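Local coordinates for FKBO (Streptomyces hygroscopicus, PDB 4BPS), which hydrolyses chorismate to pyruvate and a dihydroxycyclohexadiene carboxylic acid used in the biosynthesis of the immunosuppressants FK506 and FK520, at residues 17-21 / 237-241; 175-179 / 225-230; 207-211 / 248-252. One frame throughout, in Å; residues are numbered along the deposited sequence.

Overall arrangement
Contact 2 is buried throughout, contact 1 is partly buried and contact 3 lies at the surface; the centres of 1 and 3 fall about 27 Å apart. Strand 239-249 ties them together: contact 1 uses its start, contact 3 its end, and its neighbour 229-232 begins in contact 2. F241 O and T230 N, 2.8 Å apart, join contacts 1 and 2. Chemistry changes with place: an arginine side chain gripping loop carbonyls in contact 1, close backbone packing of alanines with F226 and R228 reaching the ligand in contact 2, and a backbone bridge at a hairpin tip in contact 3. Contacts 2 and 3 both touch 3-(2-carboxyethyl)benzoic acid.

Contact 1: 17-21 / 237-241; sequences VTAPY and GGRLF
The extended loop 17-21 runs at about 30° to 237-241, with A19 nearest G238 (CA-CA 6.3 Å). R239, in rotamer m, m, t, joins the N-terminal loop to the start of strand 239-249: its NH2 donates to A19 O at 2.9 Å and its NE to P20 O at 2.9 Å, with a weak 3.5 Å bond from NE to A19 O, so the guanidinium edge bridges two successive carbonyls. Y21, chi1 p, lays its CB over one guanidinium face, and its CD1 is 3.5 Å from R239 NH2. F241, chi1 m, turns its ring edge to P20, its CZ 4.0 Å from P20 O and 4.4 Å from P20 CB. A water links A19 N (2.9 Å) to G237 O (2.7 Å); G237 has phi/psi 114/-20, where a CB would clash with the preceding carbonyl. R239 NH1 is hydrogen-bonded to O of the C-terminal A344. Y98 of strand 98-105 touches A19 and P20, M342 of strand 337-343 meets R239 and F241, and L232 of strand 229-232 contacts P20 and F241.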
ATOM      1  N   VAL A  17      -2.660   3.164 -24.199  1.00 12.64           N
ATOM      2  CA  VAL A  17      -2.885   3.243 -22.769  1.00 11.90           C
ATOM      3  C   VAL A  17      -1.787   2.490 -22.046  1.00 11.77           C
ATOM      4  O   VAL A  17      -1.386   1.395 -22.457  1.00 13.79           O
ATOM      5  CB  VAL A  17      -4.286   2.688 -22.383  1.00 13.39           C
ATOM      6  CG1 VAL A  17      -4.446   1.241 -22.819  1.00 15.57           C
ATOM      7  CG2 VAL A  17      -4.512   2.829 -20.893  1.00 13.65           C
ATOM      8  N   THR A  18      -1.323   3.074 -20.943  1.00  9.96           N
ATOM      9  CA  THR A  18      -0.324   2.446 -20.074  1.00  9.53           C
ATOM     10  C   THR A  18      -0.875   2.382 -18.645  1.00  8.31           C
ATOM     11  O   THR A  18      -1.338   3.378 -18.093  1.00  8.54           O
ATOM     12  CB  THR A  18       0.984   3.260 -20.097  1.00 10.99           C
ATOM     13  OG1 THR A  18       1.430   3.406 -21.449  1.00 13.54           O
ATOM     14  CG2 THR A  18       2.070   2.586 -19.251  1.00 10.62           C
ATOM     15  N   ALA A  19      -0.783   1.201 -18.053  1.00  8.15           N
ATOM     16  CA  ALA A  19      -1.235   0.972 -16.675  1.00  7.64           C
ATOM     17  C   ALA A  19      -0.196   1.505 -15.684  1.00  7.05           C
ATOM     18  O   ALA A  19       0.964   1.697 -16.036  1.00  7.46           O
ATOM     19  CB  ALA A  19      -1.465  -0.506 -16.456  1.00  8.05           C
ATOM     20  N   PRO A  20      -0.612   1.808 -14.442  1.00  6.44           N
ATOM     21  CA  PRO A  20       0.318   2.451 -13.504  1.00  6.54           C
ATOM     22  C   PRO A  20       1.529   1.609 -13.200  1.00  6.78           C
ATOM     23  O   PRO A  20       1.461   0.369 -13.189  1.00  7.11           O
ATOM     24  CB  PRO A  20      -0.529   2.664 -12.247  1.00  7.44           C
ATOM     25  CG  PRO A  20      -1.961   2.706 -12.778  1.00  7.79           C
ATOM     26  CD  PRO A  20      -1.971   1.693 -13.886  1.00  7.19           C
ATOM     27  N   TYR A  21       2.641   2.283 -12.938  1.00  6.52           N
ATOM     28  CA  TYR A  21       3.874   1.604 -12.583  1.00  7.08           C
ATOM     29  C   TYR A  21       4.705   2.530 -11.710  1.00  6.33           C
ATOM     30  O   TYR A  21       4.449   3.729 -11.609  1.00  6.49           O
ATOM     31  CB  TYR A  21       4.656   1.161 -13.829  1.00  7.79           C
ATOM     32  CG  TYR A  21       5.079   2.263 -14.773  1.00  8.10           C
ATOM     33  CD1 TYR A  21       4.199   2.763 -15.741  1.00  8.02           C
ATOM     34  CD2 TYR A  21       6.352   2.778 -14.735  1.00  8.52           C
ATOM     35  CE1 TYR A  21       4.583   3.751 -16.641  1.00  8.69           C
ATOM     36  CE2 TYR A  21       6.758   3.758 -15.635  1.00  8.18           C
ATOM     37  CZ  TYR A  21       5.868   4.228 -16.613  1.00  9.06           C
ATOM     38  OH  TYR A  21       6.252   5.190 -17.521  1.00 10.54           O
ATOM     39  N   GLY A 237       0.298  -5.894 -20.525  1.00 14.94           N
ATOM     40  CA  GLY A 237       0.330  -4.520 -20.084  1.00 12.57           C
ATOM     41  C   GLY A 237      -0.138  -4.369 -18.649  1.00  9.96           C
ATOM     42  O   GLY A 237       0.169  -3.363 -18.009  1.00 10.09           O
ATOM     43  N   GLY A 238      -0.868  -5.360 -18.139  1.00  9.44           N
ATOM     44  CA  GLY A 238      -1.381  -5.285 -16.785  1.00  8.87           C
ATOM     45  C   GLY A 238      -0.314  -5.521 -15.737  1.00  7.58           C
ATOM     46  O   GLY A 238       0.813  -5.914 -16.035  1.00  8.81           O
ATOM     47  N   ARG A 239      -0.693  -5.229 -14.503  1.00  6.38           N
ATOM     48  CA  ARG A 239       0.232  -5.201 -13.377  1.00  6.68           C
ATOM     49  C   ARG A 239      -0.301  -6.069 -12.261  1.00  6.23           C
ATOM     50  O   ARG A 239      -1.520  -6.198 -12.078  1.00  6.89           O
ATOM     51  CB  ARG A 239       0.328  -3.783 -12.790  1.00  7.64           C
ATOM     52  CG  ARG A 239       0.504  -2.679 -13.814  1.00  8.16           C
ATOM     53  CD  ARG A 239       1.836  -2.757 -14.539  1.00  7.64           C
ATOM     54  NE  ARG A 239       2.029  -1.522 -15.303  1.00  7.38           N
ATOM     55  CZ  ARG A 239       2.790  -1.410 -16.382  1.00  8.10           C
ATOM     56  NH1 ARG A 239       3.489  -2.423 -16.859  1.00  9.29           N
ATOM     57  NH2 ARG A 239       2.862  -0.236 -16.987  1.00  9.13           N
ATOM     58  N   LEU A 240       0.608  -6.632 -11.479  1.00  5.43           N
ATOM     59  CA  LEU A 240       0.227  -7.364 -10.276  1.00  5.55           C
ATOM     60  C   LEU A 240       0.759  -6.619  -9.055  1.00  5.60           C
ATOM     61  O   LEU A 240       1.958  -6.575  -8.826  1.00  7.02           O
ATOM     62  CB  LEU A 240       0.798  -8.774 -10.347  1.00  6.71           C
ATOM     63  CG  LEU A 240       0.411  -9.730  -9.216  1.00  8.39           C
ATOM     64  CD1 LEU A 240      -1.096  -9.897  -9.099  1.00  8.75           C
ATOM     65  CD2 LEU A 240       1.081 -11.080  -9.515  1.00  9.83           C
ATOM     66  N   PHE A 241      -0.139  -5.999  -8.293  1.00  5.24           N
ATOM     67  CA  PHE A 241       0.238  -5.277  -7.080  1.00  5.36           C
ATOM     68  C   PHE A 241       0.083  -6.209  -5.882  1.00  5.35           C
ATOM     69  O   PHE A 241      -1.004  -6.770  -5.676  1.00  6.10           O
ATOM     70  CB  PHE A 241      -0.683  -4.072  -6.883  1.00  6.02           C
ATOM     71  CG  PHE A 241      -0.637  -3.085  -8.022  1.00  6.83           C
ATOM     72  CD1 PHE A 241       0.548  -2.464  -8.374  1.00  9.26           C
ATOM     73  CD2 PHE A 241      -1.769  -2.788  -8.758  1.00  8.40           C
ATOM     74  CE1 PHE A 241       0.598  -1.549  -9.434  1.00 10.81           C
ATOM     75  CE2 PHE A 241      -1.735  -1.872  -9.818  1.00  9.10           C
ATOM     76  CZ  PHE A 241      -0.558  -1.238 -10.136  1.00  9.27           C
TER
HETATM   77  O   HOH W   1       0.316  -1.077 -19.444  1.00 11.97           O

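Contact 2: 175-179 / 225-230; sequences TMPAA and VFARAT. With 3EB (3-(2-carboxyethyl)benzoic acid), chain B.
Segment 175-179 passes 225-230 at about 83° and enters strand 178-184 next to the chorismatase pocket; the nearest CA pairs are M176-F226 (5.2 Å) and A178-A229 (4.7 Å). M176, a selenomethionine in rotamer m, m, m, sets its CG 3.8 Å from V225 CG2, while its end leads away from 225-230; the side chain also touches L134 and L166. P177 O accepts a hydrogen bond from A227 N at 3.1 Å, and P177 CB lies 3.3 Å from T230 OG1. A178 N then donates to T230 OG1 at 2.9 Å, T230 being in rotamer m; the same hydroxyl is hydrogen-bonded to N203. A178 CA makes a CA-H...O contact with A227 O (3.6 Å). A179 turns its CB to F226 CB, 3.4 Å away; its N is bonded to S243 OG, as is A227 O. A classic beta bulge at R228 and A229, opposite I204, opens strand 229-232. F226 (chi1 p) lays a ring face over the bound 3-(2-carboxyethyl)benzoic acid, its CE1 3.3 Å from ligand CAN, and R228 NH1 donates to carboxylate OXT at 2.8 Å. Alanines allow close backbone approach, while F226 covers the benzoate ring and substrate-binding R228 pairs with the carboxyethyl carboxylate.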
ATOM      1  N   THR A 175     -14.386  -5.975  -2.826  1.00  7.16           N
ATOM      2  CA  THR A 175     -13.851  -5.092  -3.877  1.00  7.11           C
ATOM      3  C   THR A 175     -12.638  -4.295  -3.426  1.00  6.39           C
ATOM      4  O   THR A 175     -12.019  -3.640  -4.253  1.00  7.20           O
ATOM      5  CB  THR A 175     -14.906  -4.127  -4.442  1.00  8.32           C
ATOM      6  OG1 THR A 175     -15.299  -3.176  -3.441  1.00  8.16           O
ATOM      7  CG2 THR A 175     -16.115  -4.897  -4.997  1.00  9.56           C
HETATM    8  N   MSE A 176     -12.267  -4.352  -2.145  1.00  5.71           N
HETATM    9  CA  MSE A 176     -11.086  -3.612  -1.727  1.00  5.38           C
HETATM   10  C   MSE A 176      -9.840  -4.314  -2.241  1.00  5.15           C
HETATM   11  O   MSE A 176      -9.672  -5.520  -2.071  1.00  5.72           O
HETATM   12  CB  MSE A 176     -11.011  -3.436  -0.214  1.00  5.80           C
HETATM   13  CG  MSE A 176     -12.181  -2.638   0.402  1.00  7.08           C
HETATM   14 SE   MSE A 176     -12.473  -0.873  -0.383  1.00  8.12          SE
HETATM   15  CE  MSE A 176     -10.900  -0.030   0.275  1.00  9.76           C
ATOM     16  N   PRO A 177      -8.917  -3.548  -2.830  1.00  4.98           N
ATOM     17  CA  PRO A 177      -7.764  -4.165  -3.498  1.00  5.02           C
ATOM     18  C   PRO A 177      -6.599  -4.374  -2.533  1.00  4.78           C
ATOM     19  O   PRO A 177      -6.741  -4.292  -1.304  1.00  4.82           O
ATOM     20  CB  PRO A 177      -7.392  -3.129  -4.568  1.00  5.78           C
ATOM     21  CG  PRO A 177      -7.739  -1.829  -3.887  1.00  5.35           C
ATOM     22  CD  PRO A 177      -9.043  -2.122  -3.175  1.00  5.49           C
ATOM     23  N   ALA A 178      -5.429  -4.641  -3.100  1.00  4.59           N
ATOM     24  CA  ALA A 178      -4.200  -4.753  -2.352  1.00  5.05           C
ATOM     25  C   ALA A 178      -4.020  -3.513  -1.466  1.00  4.73           C
ATOM     26  O   ALA A 178      -4.383  -2.388  -1.860  1.00  4.63           O
ATOM     27  CB  ALA A 178      -3.031  -4.878  -3.322  1.00  5.35           C
ATOM     28  N   ALA A 179      -3.435  -3.737  -0.292  1.00  4.58           N
ATOM     29  CA  ALA A 179      -3.282  -2.672   0.693  1.00  4.64           C
ATOM     30  C   ALA A 179      -2.008  -2.808   1.501  1.00  4.45           C
ATOM     31  O   ALA A 179      -1.358  -3.869   1.526  1.00  4.50           O
ATOM     32  CB  ALA A 179      -4.499  -2.656   1.654  1.00  5.38           C
ATOM     33  N   VAL A 225      -9.738  -4.864   6.174  1.00  5.25           N
ATOM     34  CA  VAL A 225     -10.309  -5.281   4.897  1.00  5.39           C
ATOM     35  C   VAL A 225      -9.333  -4.912   3.808  1.00  5.09           C
ATOM     36  O   VAL A 225      -8.872  -3.775   3.755  1.00  5.43           O
ATOM     37  CB  VAL A 225     -11.700  -4.650   4.667  1.00  6.41           C
ATOM     38  CG1 VAL A 225     -11.671  -3.106   4.776  1.00  6.87           C
ATOM     39  CG2 VAL A 225     -12.281  -5.072   3.338  1.00  6.26           C
ATOM     40  N   PHE A 226      -8.988  -5.897   2.985  1.00  4.92           N
ATOM     41  CA  PHE A 226      -8.047  -5.732   1.867  1.00  5.15           C
ATOM     42  C   PHE A 226      -7.828  -7.076   1.188  1.00  4.89           C
ATOM     43  O   PHE A 226      -7.921  -8.127   1.836  1.00  5.46           O
ATOM     44  CB  PHE A 226      -6.678  -5.127   2.284  1.00  5.66           C
ATOM     45  CG  PHE A 226      -5.930  -5.913   3.331  1.00  5.11           C
ATOM     46  CD1 PHE A 226      -6.114  -5.670   4.690  1.00  5.42           C
ATOM     47  CD2 PHE A 226      -5.017  -6.885   2.960  1.00  5.59           C
ATOM     48  CE1 PHE A 226      -5.421  -6.378   5.639  1.00  6.03           C
ATOM     49  CE2 PHE A 226      -4.320  -7.604   3.909  1.00  6.70           C
ATOM     50  CZ  PHE A 226      -4.533  -7.365   5.249  1.00  6.31           C
ATOM     51  N   ALA A 227      -7.459  -7.023  -0.089  1.00  5.38           N
ATOM     52  CA  ALA A 227      -7.067  -8.213  -0.835  1.00  5.38           C
ATOM     53  C   ALA A 227      -5.583  -8.479  -0.630  1.00  5.16           C
ATOM     54  O   ALA A 227      -4.840  -7.576  -0.253  1.00  5.36           O
ATOM     55  CB  ALA A 227      -7.343  -8.014  -2.310  1.00  6.34           C
ATOM     56  N   ARG A 228      -5.124  -9.695  -0.932  1.00  4.94           N
ATOM     57  CA  ARG A 228      -3.700 -10.029  -0.750  1.00  5.38           C
ATOM     58  C   ARG A 228      -2.842  -9.596  -1.964  1.00  4.67           C
ATOM     59  O   ARG A 228      -1.619  -9.402  -1.836  1.00  4.94           O
ATOM     60  CB  ARG A 228      -3.530 -11.522  -0.420  1.00  5.39           C
ATOM     61  CG  ARG A 228      -4.308 -11.923   0.823  1.00  5.72           C
ATOM     62  CD  ARG A 228      -3.772 -11.245   2.067  1.00  5.27           C
ATOM     63  NE  ARG A 228      -4.676 -11.446   3.196  1.00  4.96           N
ATOM     64  CZ  ARG A 228      -4.334 -11.185   4.455  1.00  4.92           C
ATOM     65  NH1 ARG A 228      -3.124 -10.730   4.746  1.00  5.19           N
ATOM     66  NH2 ARG A 228      -5.218 -11.395   5.425  1.00  5.17           N
ATOM     67  N   ALA A 229      -3.475  -9.409  -3.123  1.00  5.07           N
ATOM     68  CA  ALA A 229      -2.834  -8.823  -4.325  1.00  5.23           C
ATOM     69  C   ALA A 229      -3.973  -8.383  -5.248  1.00  5.00           C
ATOM     70  O   ALA A 229      -5.135  -8.791  -5.036  1.00  5.16           O
ATOM     71  CB  ALA A 229      -1.941  -9.845  -5.012  1.00  6.20           C
ATOM     72  N   THR A 230      -3.656  -7.570  -6.255  1.00  5.40           N
ATOM     73  CA  THR A 230      -4.628  -7.171  -7.250  1.00  5.15           C
ATOM     74  C   THR A 230      -3.960  -7.192  -8.613  1.00  5.01           C
ATOM     75  O   THR A 230      -2.867  -6.631  -8.778  1.00  5.46           O
ATOM     76  CB  THR A 230      -5.150  -5.738  -6.977  1.00  5.52           C
ATOM     77  OG1 THR A 230      -5.831  -5.743  -5.707  1.00  5.57           O
ATOM     78  CG2 THR A 230      -6.096  -5.246  -8.068  1.00  5.65           C
TER
HETATM   79  C   3EB B1345      -2.045  -8.808   7.890  1.00  5.35           C
HETATM   80  O   3EB B1345      -3.122  -8.653   8.474  1.00  5.73           O
HETATM   81  CA  3EB B1345      -0.839  -7.967   8.204  1.00  5.53           C
HETATM   82  OAB 3EB B1345      -4.820  -2.884   7.429  1.00  5.47           O
HETATM   83  OAD 3EB B1345      -4.452  -2.220   5.345  1.00  5.49           O
HETATM   84  CAE 3EB B1345      -1.269  -6.079   5.852  1.00  5.28           C
HETATM   85  CAF 3EB B1345      -1.734  -5.374   4.749  1.00  4.97           C
HETATM   86  CAG 3EB B1345      -1.724  -5.770   7.134  1.00  4.77           C
HETATM   87  CAH 3EB B1345      -2.647  -4.345   4.908  1.00  5.00           C
HETATM   88  CAL 3EB B1345      -4.189  -2.974   6.357  1.00  5.09           C
HETATM   89  CAM 3EB B1345      -2.660  -4.743   7.274  1.00  4.86           C
HETATM   90  CAN 3EB B1345      -3.142  -4.038   6.171  1.00  5.07           C
HETATM   91  OXT 3EB B1345      -1.862  -9.738   7.015  1.00  5.69           O
HETATM   92  C2  3EB B1345      -1.198  -6.476   8.374  1.00  5.40           C

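Contact 3: 207-211 / 248-252; sequences PAVLT and ILGHR. With 3EB (3-(2-carboxyethyl)benzoic acid), chain B.
G250 is bonded through both its N and its O to the residues on either side of V209: its N donates to A208 O at 2.8 Å and its O accepts from L210 N at 2.9 Å, the hydrogen-bond pattern of an isolated parallel beta bridge. V209 lies between, its CA 4.2 Å from G250 CA and 3.4 Å from G250 O in a CA-H...O contact. The motif is a two-residue beta hairpin joining strands 239-249 and 252-253, closed by a type II' turn from L249 to R252; L249 N to R252 O and R252 N to L249 O are both 3.0 Å. G250, at phi/psi 69/-122, takes the first corner, where glycine is readily accepted. The 207-211 loop has no regular structure and docks beside this turn, V209 extended at -131/132. V209 (chi1 t) brings CG1 to 4.4 Å from I248 CG2, and L210 (t, p) sets CD2 4.0 Å from H251 CD2, at the edge of the imidazole. H251 ND1 is hydrogen-bonded to Y219 OH. N269 of helix 259-274 touches V209 and L249. The loop backs the substrate-binding R228 through V209, and the hairpin places I248 in the ligand pocket: in the conformer given, I248 CD1 sits 3.4 Å from OXT of 3-(2-carboxyethyl)benzoic acid.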
ATOM      1  N   PRO A 207      -4.136 -18.752  -0.523  1.00  7.61           N
ATOM      2  CA  PRO A 207      -4.812 -19.964  -0.013  1.00  9.46           C
ATOM      3  C   PRO A 207      -4.538 -20.466   1.414  1.00 10.64           C
ATOM      4  O   PRO A 207      -5.259 -21.332   1.935  1.00 10.89           O
ATOM      5  CB  PRO A 207      -4.311 -21.053  -0.978  1.00 11.73           C
ATOM      6  CG  PRO A 207      -3.834 -20.423  -2.125  1.00 11.69           C
ATOM      7  CD  PRO A 207      -3.440 -19.014  -1.793  1.00  8.86           C
ATOM      8  N   ALA A 208      -3.473 -19.983   2.016  1.00 10.18           N
ATOM      9  CA  ALA A 208      -3.136 -20.361   3.410  1.00  8.44           C
ATOM     10  C   ALA A 208      -3.242 -19.177   4.371  1.00  6.32           C
ATOM     11  O   ALA A 208      -2.714 -19.245   5.495  1.00  6.49           O
ATOM     12  CB  ALA A 208      -1.739 -20.968   3.459  1.00  9.53           C
ATOM     13  N   VAL A 209      -3.919 -18.108   3.938  1.00  6.33           N
ATOM     14  CA  VAL A 209      -4.076 -16.923   4.781  1.00  6.79           C
ATOM     15  C   VAL A 209      -5.542 -16.552   4.771  1.00  6.01           C
ATOM     16  O   VAL A 209      -6.179 -16.501   3.713  1.00  6.63           O
ATOM     17  CB  VAL A 209      -3.182 -15.755   4.296  1.00  9.35           C
ATOM     18  CG1 VAL A 209      -3.470 -14.474   5.072  1.00  9.74           C
ATOM     19  CG2 VAL A 209      -1.697 -16.135   4.467  1.00 11.19           C
ATOM     20  N   LEU A 210      -6.083 -16.304   5.958  1.00  5.57           N
ATOM     21  CA  LEU A 210      -7.484 -15.967   6.078  1.00  5.50           C
ATOM     22  C   LEU A 210      -7.756 -14.586   5.461  1.00  5.42           C
ATOM     23  O   LEU A 210      -7.008 -13.636   5.676  1.00  6.01           O
ATOM     24  CB  LEU A 210      -7.869 -15.967   7.562  1.00  6.19           C
ATOM     25  CG  LEU A 210      -9.354 -15.786   7.900  1.00  6.67           C
ATOM     26  CD1 LEU A 210     -10.239 -16.880   7.298  1.00  7.82           C
ATOM     27  CD2 LEU A 210      -9.529 -15.724   9.410  1.00  6.97           C
ATOM     28  N   THR A 211      -8.858 -14.473   4.726  1.00  5.59           N
ATOM     29  CA  THR A 211      -9.297 -13.181   4.194  1.00  5.98           C
ATOM     30  C   THR A 211      -9.426 -12.169   5.323  1.00  5.64           C
ATOM     31  O   THR A 211     -10.035 -12.463   6.363  1.00  5.76           O
ATOM     32  CB  THR A 211     -10.615 -13.390   3.460  1.00  6.98           C
ATOM     33  OG1 THR A 211     -10.346 -14.200   2.308  1.00  7.69           O
ATOM     34  CG2 THR A 211     -11.251 -12.096   3.001  1.00  7.35           C
ATOM     35  N   ILE A 248       2.408 -14.488   8.659  1.00  6.52           N
ATOM     36  CA  ILE A 248       1.149 -14.978   9.182  0.65  6.76           C
ATOM     37  C   ILE A 248       0.788 -16.279   8.445  1.00  6.52           C
ATOM     38  O   ILE A 248       1.083 -16.432   7.247  1.00  8.52           O
ATOM     39  CB  ILE A 248       0.035 -13.894   8.962  0.65  7.53           C
ATOM     40  CG1 ILE A 248       0.105 -12.796  10.033  0.65  7.85           C
ATOM     41  CG2 ILE A 248      -1.363 -14.479   8.962  0.65  7.27           C
ATOM     42  CD1 ILE A 248      -0.693 -11.529   9.698  0.65  8.22           C
ATOM     43  N   LEU A 249       0.150 -17.195   9.164  1.00  5.96           N
ATOM     44  CA  LEU A 249      -0.444 -18.392   8.556  0.54  7.09           C
ATOM     45  C   LEU A 249      -1.868 -18.478   9.126  1.00  5.96           C
ATOM     46  O   LEU A 249      -2.081 -18.375  10.344  1.00  6.29           O
ATOM     47  CB  LEU A 249       0.447 -19.631   8.715  0.54  9.38           C
ATOM     48  CG  LEU A 249       1.789 -19.551   7.925  0.54  9.67           C
ATOM     49  CD1 LEU A 249       2.666 -20.746   8.264  0.54 10.43           C
ATOM     50  CD2 LEU A 249       1.723 -19.357   6.354  0.54  9.70           C
ATOM     51  N   GLY A 250      -2.862 -18.615   8.260  1.00  5.78           N
ATOM     52  CA  GLY A 250      -4.249 -18.446   8.675  1.00  5.99           C
ATOM     53  C   GLY A 250      -4.439 -16.972   8.985  1.00  5.90           C
ATOM     54  O   GLY A 250      -4.170 -16.128   8.112  1.00  6.49           O
ATOM     55  N   HIS A 251      -4.849 -16.640  10.220  1.00  5.72           N
ATOM     56  CA  HIS A 251      -4.807 -15.255  10.683  1.00  5.61           C
ATOM     57  C   HIS A 251      -3.663 -15.026  11.665  1.00  5.32           C
ATOM     58  O   HIS A 251      -3.472 -13.900  12.118  1.00  6.42           O
ATOM     59  CB  HIS A 251      -6.123 -14.814  11.338  1.00  5.86           C
ATOM     60  CG  HIS A 251      -6.494 -15.637  12.530  1.00  5.95           C
ATOM     61  ND1 HIS A 251      -5.806 -15.583  13.727  1.00  6.64           N
ATOM     62  CD2 HIS A 251      -7.453 -16.580  12.670  1.00  6.37           C
ATOM     63  CE1 HIS A 251      -6.335 -16.464  14.554  1.00  7.24           C
ATOM     64  NE2 HIS A 251      -7.329 -17.083  13.938  1.00  7.14           N
ATOM     65  N   ARG A 252      -2.956 -16.078  12.035  1.00  5.47           N
ATOM     66  CA  ARG A 252      -2.055 -16.026  13.173  1.00  7.04           C
ATOM     67  C   ARG A 252      -0.661 -15.533  12.838  1.00  6.08           C
ATOM     68  O   ARG A 252      -0.036 -16.005  11.888  1.00  6.46           O
ATOM     69  CB  ARG A 252      -1.892 -17.463  13.696  1.00 12.17           C
ATOM     70  CG  ARG A 252      -2.723 -17.971  14.843  1.00 19.14           C
ATOM     71  CD  ARG A 252      -1.927 -19.158  15.526  1.00 22.02           C
ATOM     72  NE  ARG A 252      -0.482 -18.842  15.632  1.00 25.76           N
ATOM     73  CZ  ARG A 252       0.453 -19.565  16.224  1.00 26.01           C
ATOM     74  NH1 ARG A 252       0.157 -20.709  16.826  1.00 26.65           N
ATOM     75  NH2 ARG A 252       1.715 -19.108  16.217  1.00 24.66           N
TER
HETATM   76  C   3EB B1345      -2.045  -8.808   7.890  1.00  5.35           C
HETATM   77  O   3EB B1345      -3.122  -8.653   8.474  1.00  5.73           O
HETATM   78  CA  3EB B1345      -0.839  -7.967   8.204  1.00  5.53           C
HETATM   79  OAB 3EB B1345      -4.820  -2.884   7.429  1.00  5.47           O
HETATM   80  OAD 3EB B1345      -4.452  -2.220   5.345  1.00  5.49           O
HETATM   81  CAE 3EB B1345      -1.269  -6.079   5.852  1.00  5.28           C
HETATM   82  CAF 3EB B1345      -1.734  -5.374   4.749  1.00  4.97           C
HETATM   83  CAG 3EB B1345      -1.724  -5.770   7.134  1.00  4.77           C
HETATM   84  CAH 3EB B1345      -2.647  -4.345   4.908  1.00  5.00           C
HETATM   85  CAL 3EB B1345      -4.189  -2.974   6.357  1.00  5.09           C
HETATM   86  CAM 3EB B1345      -2.660  -4.743   7.274  1.00  4.86           C
HETATM   87  CAN 3EB B1345      -3.142  -4.038   6.171  1.00  5.07           C
HETATM   88  OXT 3EB B1345      -1.862  -9.738   7.015  1.00  5.69           O
HETATM   89  C2  3EB B1345      -1.198  -6.476   8.374  1.00  5.40           C